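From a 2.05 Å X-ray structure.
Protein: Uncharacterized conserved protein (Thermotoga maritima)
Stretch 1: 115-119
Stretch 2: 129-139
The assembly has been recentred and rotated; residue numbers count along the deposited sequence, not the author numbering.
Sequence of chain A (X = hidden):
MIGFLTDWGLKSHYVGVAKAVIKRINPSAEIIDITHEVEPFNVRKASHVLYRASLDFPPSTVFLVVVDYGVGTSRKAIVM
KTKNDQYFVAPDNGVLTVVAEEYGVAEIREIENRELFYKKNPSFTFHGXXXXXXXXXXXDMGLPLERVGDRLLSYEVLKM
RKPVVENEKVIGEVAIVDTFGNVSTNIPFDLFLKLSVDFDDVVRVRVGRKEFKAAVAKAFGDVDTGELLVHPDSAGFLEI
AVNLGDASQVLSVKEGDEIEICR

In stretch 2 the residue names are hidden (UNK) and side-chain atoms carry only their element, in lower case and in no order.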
ATOM      1  N   GLU A 115      -9.563  26.277 -15.877  1.00 33.33           N
ATOM      2  CA  GLU A 115     -10.732  26.174 -15.005  1.00 33.20           C
ATOM      3  C   GLU A 115     -10.904  24.774 -14.412  1.00 31.76           C
ATOM      4  O   GLU A 115     -11.690  24.572 -13.483  1.00 31.86           O
ATOM      5  CB  GLU A 115     -11.992  26.574 -15.779  1.00 37.44           C
ATOM      6  CG  GLU A 115     -11.972  28.020 -16.254  1.00 41.68           C
ATOM      7  CD  GLU A 115     -11.756  28.993 -15.108  1.00 46.06           C
ATOM      8  OE1 GLU A 115     -12.610  29.033 -14.196  1.00 47.67           O
ATOM      9  OE2 GLU A 115     -10.730  29.712 -15.113  1.00 48.68           O
ATOM     10  N   LEU A 116     -10.161  23.813 -14.948  1.00 28.47           N
ATOM     11  CA  LEU A 116     -10.232  22.436 -14.477  1.00 28.62           C
ATOM     12  C   LEU A 116      -9.226  22.162 -13.355  1.00 29.76           C
ATOM     13  O   LEU A 116      -9.293  21.123 -12.687  1.00 30.07           O
ATOM     14  CB  LEU A 116      -9.969  21.484 -15.644  1.00 25.12           C
ATOM     15  CG  LEU A 116     -10.891  21.667 -16.858  1.00 26.71           C
ATOM     16  CD1 LEU A 116     -10.440  20.751 -17.992  1.00 26.76           C
ATOM     17  CD2 LEU A 116     -12.334  21.366 -16.456  1.00 26.73           C
ATOM     18  N   PHE A 117      -8.308  23.100 -13.142  1.00 27.90           N
ATOM     19  CA  PHE A 117      -7.267  22.945 -12.124  1.00 27.68           C
ATOM     20  C   PHE A 117      -7.787  22.994 -10.698  1.00 27.72           C
ATOM     21  O   PHE A 117      -8.864  23.524 -10.436  1.00 29.44           O
ATOM     22  CB  PHE A 117      -6.185  24.025 -12.298  1.00 26.13           C
ATOM     23  CG  PHE A 117      -5.468  23.971 -13.624  1.00 25.69           C
ATOM     24  CD1 PHE A 117      -5.782  22.999 -14.572  1.00 24.24           C
ATOM     25  CD2 PHE A 117      -4.462  24.883 -13.915  1.00 25.82           C
ATOM     26  CE1 PHE A 117      -5.105  22.932 -15.783  1.00 25.47           C
ATOM     27  CE2 PHE A 117      -3.775  24.827 -15.125  1.00 26.05           C
ATOM     28  CZ  PHE A 117      -4.096  23.849 -16.062  1.00 26.23           C
ATOM     29  N   TYR A 118      -7.006  22.435  -9.780  1.00 27.37           N
ATOM     30  CA  TYR A 118      -7.346  22.417  -8.362  1.00 27.60           C
ATOM     31  C   TYR A 118      -7.007  23.788  -7.780  1.00 30.74           C
ATOM     32  O   TYR A 118      -7.666  24.263  -6.858  1.00 32.65           O
ATOM     33  CB  TYR A 118      -6.559  21.297  -7.660  1.00 25.23           C
ATOM     34  CG  TYR A 118      -6.436  21.392  -6.151  1.00 22.96           C
ATOM     35  CD1 TYR A 118      -7.561  21.473  -5.330  1.00 24.28           C
ATOM     36  CD2 TYR A 118      -5.178  21.360  -5.541  1.00 22.45           C
ATOM     37  CE1 TYR A 118      -7.432  21.518  -3.926  1.00 25.42           C
ATOM     38  CE2 TYR A 118      -5.036  21.406  -4.157  1.00 20.97           C
ATOM     39  CZ  TYR A 118      -6.164  21.483  -3.354  1.00 22.96           C
ATOM     40  OH  TYR A 118      -6.009  21.512  -1.985  1.00 22.68           O
ATOM     41  N   LYS A 119      -5.980  24.427  -8.332  1.00 32.57           N
ATOM     42  CA  LYS A 119      -5.584  25.756  -7.877  1.00 34.66           C
ATOM     43  C   LYS A 119      -5.295  26.688  -9.041  1.00 35.13           C
ATOM     44  O   LYS A 119      -4.826  26.259 -10.093  1.00 33.46           O
ATOM     45  CB  LYS A 119      -4.361  25.674  -6.959  1.00 35.98           C
ATOM     46  CG  LYS A 119      -4.685  25.051  -5.614  1.00 38.05           C
ATOM     47  CD  LYS A 119      -3.637  25.349  -4.557  1.00 39.87           C
ATOM     48  CE  LYS A 119      -2.322  24.666  -4.843  1.00 37.15           C
ATOM     49  NZ  LYS A 119      -1.467  24.726  -3.628  1.00 38.33           N
ATOM     50  N   UNK A 129      -1.155  16.744  -8.433  1.00 19.39           N
ATOM     51  CA  UNK A 129      -2.255  17.160  -7.552  1.00 20.49           C
ATOM     52  C   UNK A 129      -3.039  18.363  -8.085  1.00 21.30           C
ATOM     53  O   UNK A 129      -4.271  18.401  -8.007  1.00 18.87           O
ATOM     54  n   UNK A 129       0.187  21.774  -4.186  1.00 22.09           N
ATOM     55  n   UNK A 129      -0.195  20.292  -2.471  1.00 21.22           N
ATOM     56  c   UNK A 129      -2.758  18.190  -5.236  1.00 19.89           C
ATOM     57  n   UNK A 129      -1.352  20.085  -4.459  1.00 19.90           N
ATOM     58  c   UNK A 129      -2.110  18.904  -4.042  1.00 20.61           C
ATOM     59  c   UNK A 129      -1.717  17.543  -6.163  1.00 18.64           C
ATOM     60  c   UNK A 129      -0.457  20.718  -3.703  1.00 24.32           C
ATOM     61  N   UNK A 130      -2.311  19.337  -8.624  1.00 19.16           N
ATOM     62  CA  UNK A 130      -2.915  20.577  -9.088  1.00 22.19           C
ATOM     63  C   UNK A 130      -3.507  20.620 -10.481  1.00 21.48           C
ATOM     64  O   UNK A 130      -4.361  21.465 -10.756  1.00 19.60           O
ATOM     65  o   UNK A 130      -2.127  21.490  -6.594  1.00 24.36           O
ATOM     66  o   UNK A 130      -0.232  22.317  -7.353  1.00 21.63           O
ATOM     67  c   UNK A 130      -1.380  21.847  -7.530  1.00 23.69           C
ATOM     68  c   UNK A 130      -1.902  21.715  -8.946  1.00 21.62           C
ATOM     69  N   UNK A 131      -3.067  19.717 -11.350  1.00 20.89           N
ATOM     70  CA  UNK A 131      -3.549  19.699 -12.725  1.00 20.95           C
ATOM     71  C   UNK A 131      -4.079  18.349 -13.210  1.00 22.57           C
ATOM     72  O   UNK A 131      -5.206  18.260 -13.699  1.00 20.28           O
ATOM     73  c   UNK A 131      -0.826  22.097 -14.221  1.00 23.14           C
ATOM     74  c   UNK A 131      -1.943  21.556 -13.314  1.00 24.34           C
ATOM     75  c   UNK A 131      -2.953  20.114 -15.133  1.00 21.93           C
ATOM     76  c   UNK A 131      -2.435  20.151 -13.692  1.00 21.35           C
ATOM     77  N   UNK A 132      -3.266  17.303 -13.083  1.00 20.91           N
ATOM     78  CA  UNK A 132      -3.661  15.975 -13.551  1.00 18.86           C
ATOM     79  C   UNK A 132      -4.828  15.333 -12.821  1.00 19.53           C
ATOM     80  O   UNK A 132      -5.786  14.885 -13.456  1.00 18.78           O
ATOM     81  c   UNK A 132      -1.361  15.403 -14.471  1.00 20.54           C
ATOM     82  c   UNK A 132      -1.625  15.556 -15.830  1.00 18.76           C
ATOM     83  c   UNK A 132      -0.062  15.599 -14.012  1.00 20.90           C
ATOM     84  c   UNK A 132       0.964  15.948 -14.892  1.00 21.84           C
ATOM     85  c   UNK A 132       0.690  16.099 -16.246  1.00 22.88           C
ATOM     86  c   UNK A 132      -0.613  15.903 -16.719  1.00 19.98           C
ATOM     87  c   UNK A 132      -2.460  15.022 -13.519  1.00 18.45           C
ATOM     88  N   UNK A 133      -4.751  15.277 -11.493  1.00 17.89           N
ATOM     89  CA  UNK A 133      -5.817  14.653 -10.719  1.00 18.17           C
ATOM     90  C   UNK A 133      -7.172  15.320 -10.946  1.00 20.02           C
ATOM     91  O   UNK A 133      -8.145  14.649 -11.268  1.00 20.68           O
ATOM     92  c   UNK A 133      -5.464  14.650  -9.223  1.00 14.94           C
ATOM     93  N   UNK A 134      -7.253  16.651 -10.788  1.00 19.88           N
ATOM     94  CA  UNK A 134      -8.559  17.281 -11.007  1.00 20.03           C
ATOM     95  C   UNK A 134      -9.092  17.094 -12.427  1.00 21.11           C
ATOM     96  O   UNK A 134     -10.298  16.920 -12.628  1.00 21.95           O
ATOM     97  c   UNK A 134      -6.818  18.926 -10.846  1.00 21.89           C
ATOM     98  c   UNK A 134      -8.306  18.748 -10.634  1.00 21.48           C
ATOM     99  c   UNK A 134      -6.263  17.631 -10.310  1.00 20.41           C
ATOM    100  N   UNK A 135      -8.201  17.118 -13.412  1.00 19.22           N
ATOM    101  CA  UNK A 135      -8.620  16.917 -14.791  1.00 20.08           C
ATOM    102  C   UNK A 135      -9.210  15.515 -14.958  1.00 21.90           C
ATOM    103  O   UNK A 135     -10.275  15.346 -15.569  1.00 21.59           O
ATOM    104  c   UNK A 135      -7.770  16.546 -17.134  1.00 18.08           C
ATOM    105  c   UNK A 135      -7.152  18.620 -15.896  1.00 21.01           C
ATOM    106  c   UNK A 135      -7.440  17.123 -15.764  1.00 20.11           C
ATOM    107  N   UNK A 136      -8.533  14.512 -14.401  1.00 20.28           N
ATOM    108  CA  UNK A 136      -9.030  13.141 -14.481  1.00 19.38           C
ATOM    109  C   UNK A 136     -10.381  13.071 -13.777  1.00 19.33           C
ATOM    110  O   UNK A 136     -11.300  12.403 -14.248  1.00 20.65           O
ATOM    111  c   UNK A 136      -8.044  12.174 -13.819  1.00 19.06           C
ATOM    112  N   UNK A 137     -10.492  13.761 -12.644  1.00 17.54           N
ATOM    113  CA  UNK A 137     -11.732  13.776 -11.879  1.00 20.24           C
ATOM    114  C   UNK A 137     -12.895  14.333 -12.701  1.00 23.14           C
ATOM    115  O   UNK A 137     -13.988  13.770 -12.682  1.00 22.14           O
ATOM    116  c   UNK A 137     -11.560  14.593 -10.608  1.00 19.38           C
ATOM    117  N   UNK A 138     -12.659  15.436 -13.412  1.00 23.80           N
ATOM    118  CA  UNK A 138     -13.703  16.053 -14.240  1.00 25.66           C
ATOM    119  C   UNK A 138     -14.084  15.150 -15.417  1.00 26.51           C
ATOM    120  O   UNK A 138     -15.265  14.977 -15.727  1.00 27.40           O
ATOM    121  n   UNK A 138     -14.294  18.910 -13.020  1.00 28.63           N
ATOM    122  c   UNK A 138     -13.241  17.425 -14.772  1.00 24.69           C
ATOM    123  c   UNK A 138     -13.942  19.850 -12.159  1.00 30.40           C
ATOM    124  c   UNK A 138     -12.145  19.231 -13.255  1.00 28.31           C
ATOM    125  n   UNK A 138     -12.643  20.064 -12.281  1.00 29.53           N
ATOM    126  c   UNK A 138     -13.183  18.497 -13.725  1.00 26.22           C
ATOM    127  N   UNK A 139     -13.083  14.578 -16.074  1.00 25.84           N
ATOM    128  CA  UNK A 139     -13.332  13.688 -17.198  1.00 27.27           C
ATOM    129  C   UNK A 139     -14.177  12.496 -16.746  1.00 28.92           C
ATOM    130  O   UNK A 139     -15.134  12.115 -17.416  1.00 28.83           O
ATOM    131  c   UNK A 139     -11.902  14.549 -19.886  1.00 24.76           C
ATOM    132  c   UNK A 139      -9.797  13.627 -18.874  1.00 23.40           C
ATOM    133  c   UNK A 139     -12.009  13.192 -17.789  1.00 25.22           C
ATOM    134  c   UNK A 139     -11.179  14.204 -18.581  1.00 26.49           C
TER
HETATM  135  O   HOH W   1     -11.404  21.867 -10.478  1.00 43.46           O

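Position 129 carries three carbons, a nitrogen, then a carbon bearing two more nitrogens. The third carbon lies 3.9 Å from CE2 of Tyr 118, and a terminal nitrogen sits 3.4 Å from NZ of Lys 119, two donors that cannot bond each other. The guanidinium makes it Arg 129.

Position 130 has two carbons, the second carrying two oxygens. One oxygen meets the edge of the Tyr 118 ring, 3.2 Å from CD2, and stays 4.4 Å from NZ of Lys 119, beyond a salt bridge. This short carboxylate is Asp 130. Arg 129 NE donates to Asp 130 OD1 at 2.7 Å, a salt bridge between neighbours.

At 131 four carbons fork at the first, with one arm two carbons long. The inner carbon of that arm stands 4.0 Å from the centroid of the Phe 117 ring, almost on the ring normal, over one face. That is Ile 131.

Position 132 shows one carbon and a six-carbon ring, with CB pointing away from stretch 1: Phe 132. Position 133 has a single carbon and makes no contact: Ala 133.

At 134 three carbons close a ring onto the backbone nitrogen. CB lies 3.3 Å from O of Leu 116, and the middle ring carbon packs 4.0 Å from CB of Tyr 118. This is Pro 134. With no N-H to give, its nitrogen makes no bond to the preceding turn, and the helix kinks here.

Position 135 has one carbon carrying two others, one of them 4.0 Å from CB of Leu 116, hence Val 135. Positions 136 and 137 each hold one carbon, out of reach of stretch 1: Ala 136 and Ala 137.

Position 138 bears one carbon and a five-membered ring of three carbons and two nitrogens. CD2 of Leu 116 lies over one ring face, 4.2 Å from its centroid. This is His 138. Water 1 bridges His 138 NE2 (2.8 Å) and O of Phe 117 (3.0 Å).

Position 139, four carbons forked at the second, is Leu 139, without contact.

The contact works by docking a short segment along one side of a helix. Tyr 118 N donates to Asp 130 O at 3.0 Å and 170°, a nearly straight bond and the sole direct hydrogen bond across the stretches. Around this pin, apolar packing runs from Ile 131 through Pro 134 and Val 135 to the His 138 ring, while the Arg 129–Asp 130 pair brings its charges beside Tyr 118 and Lys 119.

Stretch 2 129-139: RDIFAPVAAHL
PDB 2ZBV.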